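Local coordinates for protein phosphoribosylformylglycinamidine synthase 2 (Thermus thermophilus, PDB 3VIU) that belongs to the AIR synthase-related (PurM-like) family, has paired N- and C-terminal family domains, and binds ADP and magnesium, at residues L31-V36 and V351-P356; E298-E303 and R341-L346. All blocks are in the same frame, centred on the assembly; numbering follows the deposited sequence.

Contact 1 (L31-V36 and V351-P356)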
# COMPACT_ATOMS: atom_id res chain seq x y z
N LEU A 31 0.05 -1.52 33.80
CA LEU A 31 0.72 -2.67 33.22
C LEU A 31 0.06 -2.99 31.88
O LEU A 31 0.75 -3.19 30.88
CB LEU A 31 0.61 -3.88 34.15
CG LEU A 31 1.90 -4.68 34.40
CD1 LEU A 31 1.54 -5.97 35.10
CD2 LEU A 31 2.61 -4.98 33.09
N LEU A 32 -1.27 -3.04 31.88
CA LEU A 32 -2.02 -3.33 30.67
C LEU A 32 -1.72 -2.31 29.57
O LEU A 32 -1.70 -2.65 28.39
CB LEU A 32 -3.52 -3.40 30.99
CG LEU A 32 -4.13 -4.79 31.22
CD1 LEU A 32 -3.12 -5.72 31.87
CD2 LEU A 32 -5.36 -4.67 32.10
N LEU A 33 -1.48 -1.06 29.96
CA LEU A 33 -1.18 -0.02 28.98
C LEU A 33 0.15 -0.32 28.28
O LEU A 33 0.26 -0.22 27.05
CB LEU A 33 -1.11 1.36 29.67
CG LEU A 33 -2.38 1.91 30.33
CD1 LEU A 33 -2.09 3.30 30.90
CD2 LEU A 33 -3.52 1.99 29.33
N PHE A 34 1.16 -0.70 29.06
CA PHE A 34 2.46 -1.01 28.48
C PHE A 34 2.42 -2.24 27.59
O PHE A 34 3.00 -2.25 26.50
CB PHE A 34 3.51 -1.21 29.58
CG PHE A 34 4.09 0.07 30.10
CD1 PHE A 34 3.61 0.65 31.27
CD2 PHE A 34 5.11 0.71 29.40
CE1 PHE A 34 4.14 1.85 31.73
CE2 PHE A 34 5.64 1.91 29.85
CZ PHE A 34 5.15 2.48 31.02
N LYS A 35 1.73 -3.29 28.04
CA LYS A 35 1.63 -4.51 27.26
C LYS A 35 1.24 -4.17 25.82
O LYS A 35 1.79 -4.71 24.87
CB LYS A 35 0.60 -5.46 27.86
CG LYS A 35 0.46 -6.78 27.09
CD LYS A 35 -0.70 -7.64 27.57
CE LYS A 35 -2.05 -6.97 27.30
NZ LYS A 35 -3.21 -7.86 27.63
N VAL A 36 0.29 -3.24 25.67
CA VAL A 36 -0.18 -2.85 24.35
C VAL A 36 0.68 -1.80 23.64
O VAL A 36 0.94 -1.92 22.44
CB VAL A 36 -1.65 -2.34 24.42
CG1 VAL A 36 -2.15 -1.97 23.03
CG2 VAL A 36 -2.54 -3.42 25.03
N VAL A 351 -7.30 8.86 40.45
CA VAL A 351 -6.24 8.77 39.47
C VAL A 351 -5.93 7.27 39.35
O VAL A 351 -5.35 6.67 40.25
CB VAL A 351 -4.98 9.56 39.93
CG1 VAL A 351 -4.54 9.09 41.31
CG2 VAL A 351 -3.86 9.38 38.93
N VAL A 352 -6.35 6.67 38.24
CA VAL A 352 -6.16 5.25 38.02
C VAL A 352 -4.90 4.91 37.22
O VAL A 352 -4.57 3.74 37.00
CB VAL A 352 -7.37 4.64 37.28
CG1 VAL A 352 -8.60 4.71 38.17
CG2 VAL A 352 -7.61 5.38 35.98
N ALA A 353 -4.19 5.94 36.77
CA ALA A 353 -2.97 5.75 36.01
C ALA A 353 -2.29 7.08 35.73
O ALA A 353 -2.95 8.09 35.45
CB ALA A 353 -3.26 5.02 34.71
N GLU A 354 -0.97 7.07 35.79
CA GLU A 354 -0.19 8.27 35.54
C GLU A 354 1.22 7.84 35.18
O GLU A 354 2.09 7.74 36.04
CB GLU A 354 -0.18 9.16 36.78
CG GLU A 354 0.78 10.34 36.68
CD GLU A 354 0.55 11.36 37.77
OE1 GLU A 354 -0.41 12.16 37.64
OE2 GLU A 354 1.32 11.37 38.75
N VAL A 355 1.43 7.57 33.90
CA VAL A 355 2.74 7.14 33.45
C VAL A 355 3.34 8.21 32.56
O VAL A 355 2.62 8.92 31.86
CB VAL A 355 2.63 5.82 32.68
CG1 VAL A 355 1.72 4.86 33.45
CG2 VAL A 355 2.09 6.06 31.30
N PRO A 356 4.67 8.36 32.61
CA PRO A 356 5.31 9.38 31.77
C PRO A 356 5.05 9.08 30.29
O PRO A 356 5.08 7.92 29.87
CB PRO A 356 6.79 9.25 32.15
CG PRO A 356 6.72 8.83 33.58
CD PRO A 356 5.63 7.79 33.57
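L33 and F34, neighbours on helix 28-37, touch A353 and V355 of strand 350-356 through carbon atoms alone. L33 CD1 stops 4.3 Å from A353 CB, and F34 CE1 lies 4.2 Å from V355 CG1. The leucine gets there with an extended arm: chi2 of -178° sets CD1 anti to CA, which puts that methyl at the far end of the chain. The phenyl ring meets the valine methyl obliquely, neither flat on nor end on. All four residues are buried; the nearest CA pair, L33 and A353, is 9.3 Å apart, an ordinary spacing for a helix lying on a sheet, and the two segments bury 141 Å² in all. Further out, W38 packs edge-to-face with F34, and L301 of helix 296-301 packs on L33. Polar side chains also tie the strand's backbone to the neighbourhood of the helix: E30 accepts from E354 N, while N27 and R24 donate to V352 O and E354 O. V352 and A353 both hydrogen-bond through their backbones to V345, so one residue of strand 342-347 stands opposite two, a classic beta bulge. The arrangement is a linker-domain helix packed against an outermost strand of a seven-stranded mixed sheet.

Contact 2 (E298-E303 and R341-L346)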
# COMPACT_ATOMS: atom_id res chain seq x y z
N GLU A 298 -10.69 -1.30 30.16
CA GLU A 298 -11.57 -1.56 29.02
C GLU A 298 -11.80 -0.29 28.20
O GLU A 298 -11.78 -0.32 26.97
CB GLU A 298 -12.92 -2.10 29.49
CG GLU A 298 -12.88 -3.56 29.90
CD GLU A 298 -14.18 -4.02 30.51
OE1 GLU A 298 -14.36 -5.25 30.64
OE2 GLU A 298 -15.03 -3.17 30.87
N LEU A 299 -12.03 0.82 28.89
CA LEU A 299 -12.26 2.08 28.20
C LEU A 299 -10.97 2.52 27.54
O LEU A 299 -10.96 2.92 26.37
CB LEU A 299 -12.75 3.14 29.19
CG LEU A 299 -14.14 2.87 29.80
CD1 LEU A 299 -14.40 3.82 30.96
CD2 LEU A 299 -15.21 3.02 28.72
N LEU A 300 -9.87 2.43 28.29
CA LEU A 300 -8.56 2.84 27.80
C LEU A 300 -8.02 2.05 26.60
O LEU A 300 -7.38 2.62 25.72
CB LEU A 300 -7.54 2.77 28.93
CG LEU A 300 -7.60 3.84 30.02
CD1 LEU A 300 -6.77 3.41 31.20
CD2 LEU A 300 -7.09 5.16 29.47
N LEU A 301 -8.29 0.75 26.57
CA LEU A 301 -7.77 -0.07 25.49
C LEU A 301 -8.75 -0.50 24.41
O LEU A 301 -8.38 -1.21 23.48
CB LEU A 301 -7.07 -1.29 26.09
CG LEU A 301 -5.99 -0.87 27.10
CD1 LEU A 301 -5.20 -2.07 27.57
CD2 LEU A 301 -5.08 0.14 26.44
N SER A 302 -10.00 -0.07 24.52
CA SER A 302 -10.97 -0.41 23.50
C SER A 302 -10.49 0.12 22.17
O SER A 302 -9.88 1.19 22.10
CB SER A 302 -12.32 0.22 23.80
OG SER A 302 -13.17 0.13 22.67
N GLU A 303 -10.75 -0.63 21.11
CA GLU A 303 -10.36 -0.20 19.78
C GLU A 303 -11.62 -0.09 18.93
O GLU A 303 -11.62 -0.49 17.77
CB GLU A 303 -9.37 -1.19 19.17
CG GLU A 303 -8.08 -1.28 19.97
CD GLU A 303 -7.10 -2.29 19.42
OE1 GLU A 303 -5.98 -2.39 19.98
OE2 GLU A 303 -7.44 -2.98 18.43
N ARG A 341 4.76 16.27 31.46
CA ARG A 341 4.79 15.28 30.39
C ARG A 341 4.37 13.90 30.91
O ARG A 341 5.20 13.02 31.12
CB ARG A 341 6.18 15.22 29.77
CG ARG A 341 6.63 16.58 29.27
CD ARG A 341 7.80 16.48 28.33
NE ARG A 341 8.21 17.82 27.89
CZ ARG A 341 9.16 18.05 27.00
NH1 ARG A 341 9.81 17.03 26.43
NH2 ARG A 341 9.47 19.30 26.66
N VAL A 342 3.07 13.74 31.10
CA VAL A 342 2.52 12.50 31.62
C VAL A 342 1.14 12.21 31.03
O VAL A 342 0.46 13.10 30.52
CB VAL A 342 2.37 12.58 33.17
CG1 VAL A 342 1.55 11.42 33.69
CG2 VAL A 342 3.74 12.57 33.82
N PHE A 343 0.76 10.94 31.09
CA PHE A 343 -0.56 10.53 30.63
C PHE A 343 -1.28 10.20 31.94
O PHE A 343 -1.06 9.14 32.53
CB PHE A 343 -0.49 9.28 29.74
CG PHE A 343 -1.83 8.84 29.21
CD1 PHE A 343 -2.16 7.49 29.14
CD2 PHE A 343 -2.76 9.78 28.78
CE1 PHE A 343 -3.40 7.09 28.66
CE2 PHE A 343 -4.01 9.39 28.31
CZ PHE A 343 -4.33 8.04 28.25
N ARG A 344 -2.10 11.13 32.40
CA ARG A 344 -2.83 10.95 33.65
C ARG A 344 -4.27 10.56 33.35
O ARG A 344 -4.98 11.27 32.65
CB ARG A 344 -2.81 12.24 34.47
CG ARG A 344 -3.45 12.13 35.84
CD ARG A 344 -3.47 13.49 36.52
NE ARG A 344 -2.12 14.00 36.71
CZ ARG A 344 -1.80 15.29 36.66
NH1 ARG A 344 -0.55 15.67 36.85
NH2 ARG A 344 -2.73 16.20 36.41
N VAL A 345 -4.68 9.42 33.88
CA VAL A 345 -6.03 8.94 33.65
C VAL A 345 -6.92 9.02 34.89
O VAL A 345 -6.60 8.44 35.94
CB VAL A 345 -6.00 7.49 33.12
CG1 VAL A 345 -7.40 7.05 32.74
CG2 VAL A 345 -5.07 7.41 31.91
N LEU A 346 -8.01 9.76 34.77
CA LEU A 346 -8.96 9.92 35.86
C LEU A 346 -10.23 9.12 35.60
O LEU A 346 -10.71 9.04 34.47
CB LEU A 346 -9.34 11.40 36.04
CG LEU A 346 -8.24 12.37 36.47
CD1 LEU A 346 -8.84 13.76 36.66
CD2 LEU A 346 -7.59 11.89 37.76
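L300 and V345 are aimed at each other by their torsions. In L300, chi1 of -74° places CG anti to the carbonyl carbon, and chi2 of 166° sets CD1 anti to CA and leaves CD2 as the side branch nearer the strand; in V345, chi1 of -174° sets CG1 anti to the backbone N and CG2 beside it. The two side chains therefore meet tip to tip. L300 CD2 sits across both valine methyls, 3.8 Å from V345 CG1 and 3.9 Å from V345 CG2, while L300 CD1 adds a second touch on V345 CG1 at 4.0 Å. The same CD2 methyl also reaches F343, lying 4.2 Å from F343 CZ in an oblique approach to the ring. Within the strand, V345 CG2 rests 3.6 Å above one face of the F343 ring, offset toward its rim, consistent with the methyl limiting the ring on that side. F343 and V345, two residues apart, thus present one apolar surface to the helix; the closest CA atoms of the two segments, those of L300 and V345, are 8.8 Å apart. V29 and L33 of helix 28-37 and L282 of strand 279-283 also pack on L300. R344, between the two apolar residues, has a salt bridge from its NH2 to E281. Plain apolar packing of helix 296-301 on strand 342-347 is the result, a helix-on-sheet layer within the C-terminal AIR synthase-related domain, where strand 342-347 runs parallel to 279-283 and antiparallel to 350-356.

Overall arrangement
Contacts 1 and 2 are both buried and apolar, with centres 7 Å apart and 30 to 32 Å from the chain centre, and contact 2 is nested along the chain inside the loop closed by contact 1. Their strands, 342-347 and 350-356, are successive in sequence and adjacent in one sheet: A353 O lies 2.7 Å from V345 N, a probable hydrogen bond, and E354 OE1 makes a salt bridge of 2.7 Å with R344 NE. Place in the sheet separates their surroundings. Strand 350-356 is outermost, and polar side chains preceding or within helix 28-37 bind its backbone; strand 342-347 is interior, with sheet neighbours on both sides. Contact 2 gathers on L300; contact 1 is two one-to-one touches.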